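Local coordinates for HTH-type transcriptional regulator KdgR (Escherichia coli, PDB 1YSP), which represses genes for 2-keto-3-deoxygluconate transport and catabolism and the Entner-Doudoroff aldolase gene, and is represented here by its C-terminal, IclR-type domain, at residues K21-L26 against H38-S42; S33-I37 against T61-L67; S88-I93 against N115-E120. One frame throughout, in Å; residues are numbered along the deposited sequence. Where two conformers were deposited one is given.

A small alpha/beta domain can be followed outward from its sheet. Contact 1 pairs neighbouring strands 24-30 and 33-40; contact 2, its centre about 14 Å away, lays helix 62-69 against the same strand 33-40. The two interlock along the chain, since 38-42 falls between the segments of contact 2, and they touch where I63 packs on H25 and the rings of H25 and Y36 meet. Contact 3 follows later in sequence and joins two loops, about 15 Å from contact 2 and about 20 Å from contact 1 between centres. The salt bridge from K65 NZ to E117 OE1, 2.5 Å, ties helix 62-69 to the 115-120 loop of contact 3, so hairpin, helix and loops form one continuous chain of contacts.

Contact 1: K21-L26 against H38-S42; sequences KETIHL and HKIDS
Two adjacent strands of a beta hairpin, 24-30 and 33-40, meet here at the end remote from the turn, in the six-stranded antiparallel sheet of this GAF-related domain. The strand pieces 24-26 and 38-40 run at 173° with axes 4.7 Å apart, both with extended backbones. H38 opens the second segment opposite L26 in a hydrogen-bonded pair (CA-CA 5.0 Å): L26 N to H38 O is 3.0 Å and H38 N to L26 O 3.3 Å. The H38 imidazole, chi1 t, leads off to D10 of helix 4-20. K39 faces H25 in a non-hydrogen-bonded pair (4.5 Å between CA atoms); its all-t side chain passes the imidazole, with CE 3.4 Å from H25 NE2 and likewise 3.4 Å from T23 CG2. I40 returns to hydrogen-bonded pairing with I24, I24 N to I40 O at 2.9 Å and I40 N to I24 O at 2.8 Å. I24, L26, H38 and I40 share the sheet face covered by helix 4-20, where M13 meets both isoleucines; H25 and K39 occupy the other. Beyond the strand, D41 turns its carboxylate back to K39, OD2 to NZ 3.0 Å, a salt bridge within the segment. S42 closes the contact beside K21, which leaves the preceding helix with positive phi: S42 OG donates to K21 O over 3.1 Å.

Contact 2: S33-I37 against T61-L67; sequences SIVYI and TAIGKVL
The packing of a helix on a beta sheet is exemplified by strand 33-37 against the first turns of helix 62-69. The segment axes approach to 8.5 Å and cross at 119°, and the closest backbone approach between CA atoms is I34 CA to G64 CA, 5.9 Å. Extended residues S33 to Y36 carry the strand past the helix. I34 points its CA-CB bond toward it and, with chi1 p and chi2 t, sets CG2 3.4 Å from G64 CA and 3.7 Å from L67 CD1, while CD1 lies 3.5 Å from T61 OG1 and 4.2 Å from I63 CB. Glycine fits at 64: an ideal CB would crowd both I34 CG2 and T61 OG1. V35 points away from the helix, and its side chain touches A28 and D30 of strand 24-30. Y36, chi1 m, leaves sideways, yet its ring reaches the helix, CE1 standing 3.5 Å from I63 CD1, which lies at the ring edge, near its plane; I63 itself is m,t. On the helical side T61 is the N-cap, chi1 p, its OG1 accepting from G64 N at 2.9 Å and also bonded to P57 O, and K65 N to T61 O at 3.2 Å begins the helical bonding. Between the segments the contact is largely apolar and wholly buried, a helix-on-sheet interface of the core of the GAF-related IclR C-terminal domain.

Contact 3: S88-I93 against N115-E120; sequences STERTI and NEEQEE
An ST turn set within a type I beta turn, T89 to T92, joins two loops of the IclR C-terminal domain, sitting against the end of strand 112-115 and the irregular chain after it. The beta turn is closed by T92 N to T89 O, 3.2 Å, and T89 OG1 accepts from R91 N at 3.1 Å to make the ST turn; T92 OG1 in turn accepts from T89 N at 2.9 Å. T89 has chi1 p and T92 chi1 m. Both hydroxyls then donate across the interface, T89 OG1 to E116 O at 2.7 Å and T92 OG1 to E117 O at 2.6 Å. E116 has left-handed helical phi/psi (47/42), and E117 and Q118 return to negative phi; T92 CA lies 4.3 Å from E117 CA. The E117 side chain (m,t) runs under the turn, its CG 3.5 Å from R91 O; OE2 accepts from N115 N at 2.8 Å, and OE1 forms a salt bridge with K65 of helix 62-69. R91, m,t,p, stretches over N115, whose ND2 lies over one face of its guanidinium, 3.3 Å from R91 NH2: two donors, so a packing contact and not a hydrogen bond. Water 1 links E90 OE1 with E116 O, water 2 R91 NH2 with E117 OE2, and water 3 I93 N with E117 OE1. In the conformer given, E90 OE2 and E120 OE2 stand 3.0 Å apart, like charges. The direct hydrogen bonds between the loops thus run from threonine hydroxyls to backbone carbonyls, with water completing the joint, and none is a charge pair.

Contact 1: K21-L26 against H38-S42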
# COMPACT_ATOMS: atom_id res chain seq x y z
N LYS A 21 -9.31 -10.77 -10.30
CA LYS A 21 -10.19 -11.40 -9.31
C LYS A 21 -9.70 -11.30 -7.85
O LYS A 21 -10.19 -12.02 -6.99
CB LYS A 21 -10.47 -12.88 -9.64
CG LYS A 21 -10.88 -13.11 -11.08
CD LYS A 21 -12.38 -13.06 -11.24
CE LYS A 21 -12.83 -14.26 -12.08
NZ LYS A 21 -13.72 -13.84 -13.18
N GLU A 22 -8.74 -10.40 -7.61
CA GLU A 22 -8.13 -10.27 -6.28
C GLU A 22 -8.89 -9.20 -5.47
O GLU A 22 -9.70 -8.45 -6.07
CB GLU A 22 -6.67 -9.85 -6.43
CG GLU A 22 -5.72 -10.85 -7.18
CD GLU A 22 -5.37 -12.13 -6.37
OE1 GLU A 22 -5.89 -12.30 -5.26
OE2 GLU A 22 -4.59 -12.96 -6.89
N THR A 23 -8.62 -9.13 -4.16
CA THR A 23 -9.15 -8.09 -3.27
C THR A 23 -8.31 -6.84 -3.54
O THR A 23 -7.08 -6.88 -3.47
CB THR A 23 -9.04 -8.45 -1.74
OG1 THR A 23 -9.59 -9.73 -1.45
CG2 THR A 23 -9.79 -7.43 -0.87
N ILE A 24 -8.99 -5.72 -3.78
CA ILE A 24 -8.32 -4.41 -4.02
C ILE A 24 -8.71 -3.41 -2.93
O ILE A 24 -9.88 -3.28 -2.58
CB ILE A 24 -8.77 -3.82 -5.39
CG1 ILE A 24 -9.04 -4.91 -6.44
CG2 ILE A 24 -7.86 -2.66 -5.85
CD1 ILE A 24 -7.84 -5.71 -6.89
N HIS A 25 -7.69 -2.74 -2.34
CA HIS A 25 -7.85 -1.72 -1.31
C HIS A 25 -7.28 -0.35 -1.72
O HIS A 25 -6.30 -0.24 -2.48
CB HIS A 25 -7.09 -2.14 -0.01
CG HIS A 25 -7.79 -3.21 0.76
ND1 HIS A 25 -7.45 -4.54 0.68
CD2 HIS A 25 -8.84 -3.14 1.62
CE1 HIS A 25 -8.22 -5.24 1.48
NE2 HIS A 25 -9.09 -4.42 2.05
N LEU A 26 -7.88 0.70 -1.16
CA LEU A 26 -7.31 2.05 -1.23
C LEU A 26 -7.19 2.51 0.23
O LEU A 26 -8.17 2.46 0.98
CB LEU A 26 -8.21 3.01 -2.03
CG LEU A 26 -7.60 4.39 -2.22
CD1 LEU A 26 -6.47 4.41 -3.21
CD2 LEU A 26 -8.75 5.36 -2.67
N HIS A 38 -11.40 2.84 0.51
CA HIS A 38 -12.24 2.09 -0.46
C HIS A 38 -11.81 0.63 -0.54
O HIS A 38 -10.68 0.30 -0.20
CB HIS A 38 -12.23 2.74 -1.85
CG HIS A 38 -13.40 2.36 -2.72
ND1 HIS A 38 -14.68 2.18 -2.23
CD2 HIS A 38 -13.49 2.18 -4.06
CE1 HIS A 38 -15.50 1.88 -3.22
NE2 HIS A 38 -14.80 1.87 -4.35
N LYS A 39 -12.71 -0.26 -0.95
CA LYS A 39 -12.36 -1.67 -1.15
C LYS A 39 -13.24 -2.24 -2.26
O LYS A 39 -14.42 -1.85 -2.37
CB LYS A 39 -12.64 -2.45 0.16
CG LYS A 39 -11.99 -3.79 0.24
CD LYS A 39 -12.47 -4.64 1.46
CE LYS A 39 -11.93 -6.08 1.37
NZ LYS A 39 -12.54 -6.99 2.38
N ILE A 40 -12.66 -3.11 -3.09
CA ILE A 40 -13.42 -3.97 -4.00
C ILE A 40 -13.04 -5.42 -3.66
O ILE A 40 -11.87 -5.81 -3.80
CB ILE A 40 -13.15 -3.68 -5.48
CG1 ILE A 40 -13.36 -2.19 -5.83
CG2 ILE A 40 -13.94 -4.66 -6.39
CD1 ILE A 40 -14.78 -1.69 -5.72
N ASP A 41 -14.03 -6.19 -3.22
CA ASP A 41 -13.80 -7.52 -2.64
C ASP A 41 -13.52 -8.62 -3.64
O ASP A 41 -14.01 -8.57 -4.77
CB ASP A 41 -14.98 -7.95 -1.77
CG ASP A 41 -14.69 -7.80 -0.29
OD1 ASP A 41 -15.22 -6.83 0.31
OD2 ASP A 41 -13.93 -8.63 0.28
N SER A 42 -12.75 -9.61 -3.20
CA SER A 42 -12.49 -10.82 -3.97
C SER A 42 -13.82 -11.52 -4.26
O SER A 42 -14.21 -11.68 -5.42
CB SER A 42 -11.54 -11.74 -3.20
OG SER A 42 -10.82 -12.61 -4.06

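Contact 2: S33-I37 against T61-L67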
# COMPACT_ATOMS: atom_id res chain seq x y z
N SER A 33 -1.30 5.48 11.51
CA SER A 33 -1.85 4.22 11.05
C SER A 33 -2.38 4.45 9.63
O SER A 33 -2.40 5.60 9.16
CB SER A 33 -2.91 3.70 12.01
OG SER A 33 -4.03 4.57 12.02
N ILE A 34 -2.74 3.36 8.94
CA ILE A 34 -3.44 3.48 7.65
C ILE A 34 -4.93 3.35 7.90
O ILE A 34 -5.35 2.68 8.82
CB ILE A 34 -2.94 2.46 6.56
CG1 ILE A 34 -3.31 1.01 6.95
CG2 ILE A 34 -1.44 2.62 6.37
CD1 ILE A 34 -3.27 -0.05 5.73
N VAL A 35 -5.73 3.97 7.05
CA VAL A 35 -7.18 3.75 7.11
C VAL A 35 -7.65 3.27 5.73
O VAL A 35 -7.30 3.89 4.75
CB VAL A 35 -7.96 5.08 7.51
CG1 VAL A 35 -7.53 6.27 6.63
CG2 VAL A 35 -9.46 4.86 7.37
N TYR A 36 -8.40 2.18 5.64
CA TYR A 36 -8.93 1.79 4.32
C TYR A 36 -10.10 2.70 3.95
O TYR A 36 -11.09 2.72 4.65
CB TYR A 36 -9.32 0.32 4.27
CG TYR A 36 -8.12 -0.61 4.37
CD1 TYR A 36 -7.03 -0.46 3.52
CD2 TYR A 36 -8.10 -1.65 5.29
CE1 TYR A 36 -5.94 -1.30 3.60
CE2 TYR A 36 -6.98 -2.51 5.37
CZ TYR A 36 -5.92 -2.32 4.53
OH TYR A 36 -4.80 -3.14 4.59
N ILE A 37 -9.95 3.49 2.89
CA ILE A 37 -11.02 4.39 2.43
C ILE A 37 -11.92 3.81 1.30
O ILE A 37 -13.08 4.23 1.17
CB ILE A 37 -10.48 5.80 2.10
CG1 ILE A 37 -9.38 5.74 1.01
CG2 ILE A 37 -9.92 6.46 3.39
CD1 ILE A 37 -8.89 7.10 0.49
N THR A 61 1.87 -3.14 6.70
CA THR A 61 0.94 -3.10 5.55
C THR A 61 1.68 -2.62 4.30
O THR A 61 2.59 -1.80 4.42
CB THR A 61 -0.28 -2.17 5.82
OG1 THR A 61 0.14 -0.81 6.06
CG2 THR A 61 -1.08 -2.71 6.98
N ALA A 62 1.31 -3.11 3.11
CA ALA A 62 1.92 -2.65 1.88
C ALA A 62 1.56 -1.15 1.66
O ALA A 62 2.41 -0.37 1.25
CB ALA A 62 1.48 -3.55 0.67
N ILE A 63 0.34 -0.78 1.97
CA ILE A 63 -0.11 0.65 1.79
C ILE A 63 0.65 1.58 2.76
O ILE A 63 1.04 2.71 2.43
CB ILE A 63 -1.66 0.76 1.98
CG1 ILE A 63 -2.39 0.14 0.75
CG2 ILE A 63 -2.08 2.24 2.22
CD1 ILE A 63 -3.90 -0.16 1.03
N GLY A 64 0.81 1.12 4.01
CA GLY A 64 1.61 1.87 4.99
C GLY A 64 3.00 2.15 4.47
O GLY A 64 3.49 3.28 4.55
N LYS A 65 3.67 1.14 3.95
CA LYS A 65 5.00 1.35 3.40
C LYS A 65 5.03 2.39 2.29
O LYS A 65 5.94 3.23 2.22
CB LYS A 65 5.62 0.08 2.92
CG LYS A 65 5.87 -0.89 4.15
CD LYS A 65 6.56 -2.16 3.69
CE LYS A 65 6.35 -3.24 4.79
NZ LYS A 65 6.85 -4.61 4.35
N VAL A 66 4.05 2.33 1.39
CA VAL A 66 4.11 3.31 0.30
C VAL A 66 3.72 4.72 0.74
O VAL A 66 4.17 5.67 0.11
CB VAL A 66 3.30 2.87 -1.02
CG1 VAL A 66 3.72 1.43 -1.54
CG2 VAL A 66 1.85 3.05 -0.86
N LEU A 67 2.92 4.86 1.79
CA LEU A 67 2.54 6.19 2.35
C LEU A 67 3.70 6.88 3.06
O LEU A 67 3.70 8.11 3.23
CB LEU A 67 1.38 6.08 3.31
CG LEU A 67 -0.01 5.84 2.74
CD1 LEU A 67 -0.92 5.28 3.84
CD2 LEU A 67 -0.57 7.15 2.12

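Contact 3: S88-I93 against N115-E120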
# COMPACT_ATOMS: atom_id res chain seq x y z
N SER A 88 3.59 -9.36 14.91
CA SER A 88 2.41 -10.21 14.56
C SER A 88 2.83 -11.57 14.09
O SER A 88 2.23 -12.58 14.43
CB SER A 88 1.54 -9.54 13.49
OG SER A 88 0.88 -8.45 14.08
N THR A 89 3.88 -11.60 13.29
CA THR A 89 4.34 -12.82 12.72
C THR A 89 5.84 -12.78 12.75
O THR A 89 6.47 -11.73 13.06
CB THR A 89 3.90 -12.96 11.21
OG1 THR A 89 4.65 -12.02 10.43
CG2 THR A 89 2.40 -12.74 11.00
N GLU A 90 6.39 -13.91 12.34
CA GLU A 90 7.81 -14.10 12.14
C GLU A 90 8.45 -12.97 11.29
O GLU A 90 9.59 -12.54 11.52
CB GLU A 90 8.00 -15.48 11.49
CG GLU A 90 7.10 -16.60 12.12
CD GLU A 90 5.59 -16.45 11.86
OE1 GLU A 90 5.18 -16.12 10.74
OE2 GLU A 90 4.79 -16.67 12.80
N ARG A 91 7.71 -12.50 10.29
CA ARG A 91 8.26 -11.56 9.31
C ARG A 91 8.03 -10.07 9.58
O ARG A 91 8.57 -9.21 8.86
CB ARG A 91 7.73 -11.89 7.90
CG ARG A 91 8.28 -13.21 7.35
CD ARG A 91 7.85 -13.42 5.89
NE ARG A 91 8.51 -12.45 5.01
CZ ARG A 91 9.65 -12.66 4.35
NH1 ARG A 91 10.28 -13.83 4.42
NH2 ARG A 91 10.16 -11.70 3.58
N THR A 92 7.22 -9.78 10.60
CA THR A 92 6.89 -8.38 10.91
C THR A 92 8.14 -7.58 11.19
O THR A 92 9.06 -8.07 11.93
CB THR A 92 5.95 -8.22 12.12
OG1 THR A 92 4.85 -9.13 12.02
CG2 THR A 92 5.43 -6.74 12.13
N ILE A 93 8.23 -6.36 10.60
CA ILE A 93 9.33 -5.42 10.84
C ILE A 93 8.93 -4.64 12.12
O ILE A 93 7.87 -4.01 12.14
CB ILE A 93 9.51 -4.39 9.66
CG1 ILE A 93 9.92 -5.09 8.35
CG2 ILE A 93 10.53 -3.35 10.06
CD1 ILE A 93 9.29 -4.45 7.09
N ASN A 115 4.50 -9.15 3.05
CA ASN A 115 4.73 -10.57 2.81
C ASN A 115 4.56 -11.36 4.12
O ASN A 115 5.52 -11.59 4.87
CB ASN A 115 6.10 -10.75 2.18
CG ASN A 115 6.40 -12.20 1.81
OD1 ASN A 115 5.50 -13.03 1.83
ND2 ASN A 115 7.66 -12.50 1.50
N GLU A 116 3.31 -11.70 4.40
CA GLU A 116 2.92 -12.34 5.68
C GLU A 116 3.51 -11.65 6.91
O GLU A 116 4.01 -12.30 7.85
CB GLU A 116 3.31 -13.84 5.66
CG GLU A 116 2.70 -14.61 4.50
CD GLU A 116 3.15 -16.10 4.53
OE1 GLU A 116 4.26 -16.41 4.03
OE2 GLU A 116 2.38 -16.90 5.04
N GLU A 117 3.48 -10.31 6.87
CA GLU A 117 3.90 -9.48 7.99
C GLU A 117 2.77 -9.18 8.97
O GLU A 117 3.03 -8.94 10.14
CB GLU A 117 4.55 -8.20 7.44
CG GLU A 117 5.88 -8.46 6.74
CD GLU A 117 6.25 -7.37 5.78
OE1 GLU A 117 6.33 -6.21 6.23
OE2 GLU A 117 6.37 -7.65 4.57
N GLN A 118 1.52 -9.17 8.51
CA GLN A 118 0.36 -9.00 9.41
C GLN A 118 -0.26 -10.32 9.84
O GLN A 118 -0.65 -10.49 11.00
CB GLN A 118 -0.75 -8.18 8.74
CG GLN A 118 -0.50 -6.74 8.59
CD GLN A 118 -1.79 -6.01 8.21
OE1 GLN A 118 -2.37 -5.31 9.03
NE2 GLN A 118 -2.24 -6.19 6.97
N GLU A 119 -0.36 -11.25 8.89
CA GLU A 119 -1.09 -12.49 9.10
C GLU A 119 -0.44 -13.57 8.26
O GLU A 119 -0.15 -13.36 7.07
CB GLU A 119 -2.55 -12.27 8.67
CG GLU A 119 -3.53 -13.24 9.28
CD GLU A 119 -4.96 -12.77 9.10
OE1 GLU A 119 -5.85 -13.64 8.95
OE2 GLU A 119 -5.18 -11.54 9.08
N GLU A 120 -0.18 -14.71 8.87
CA GLU A 120 0.30 -15.85 8.08
C GLU A 120 -0.69 -16.12 6.93
O GLU A 120 -1.90 -15.98 7.08
CB GLU A 120 0.49 -17.11 8.94
CG GLU A 120 1.57 -16.96 10.00
CD GLU A 120 1.10 -16.26 11.28
OE1 GLU A 120 -0.03 -15.67 11.31
OE2 GLU A 120 1.86 -16.32 12.29
O HOH W 1 5.05 -14.64 8.73
O HOH W 2 8.58 -9.45 4.40
O HOH W 3 6.36 -5.53 8.83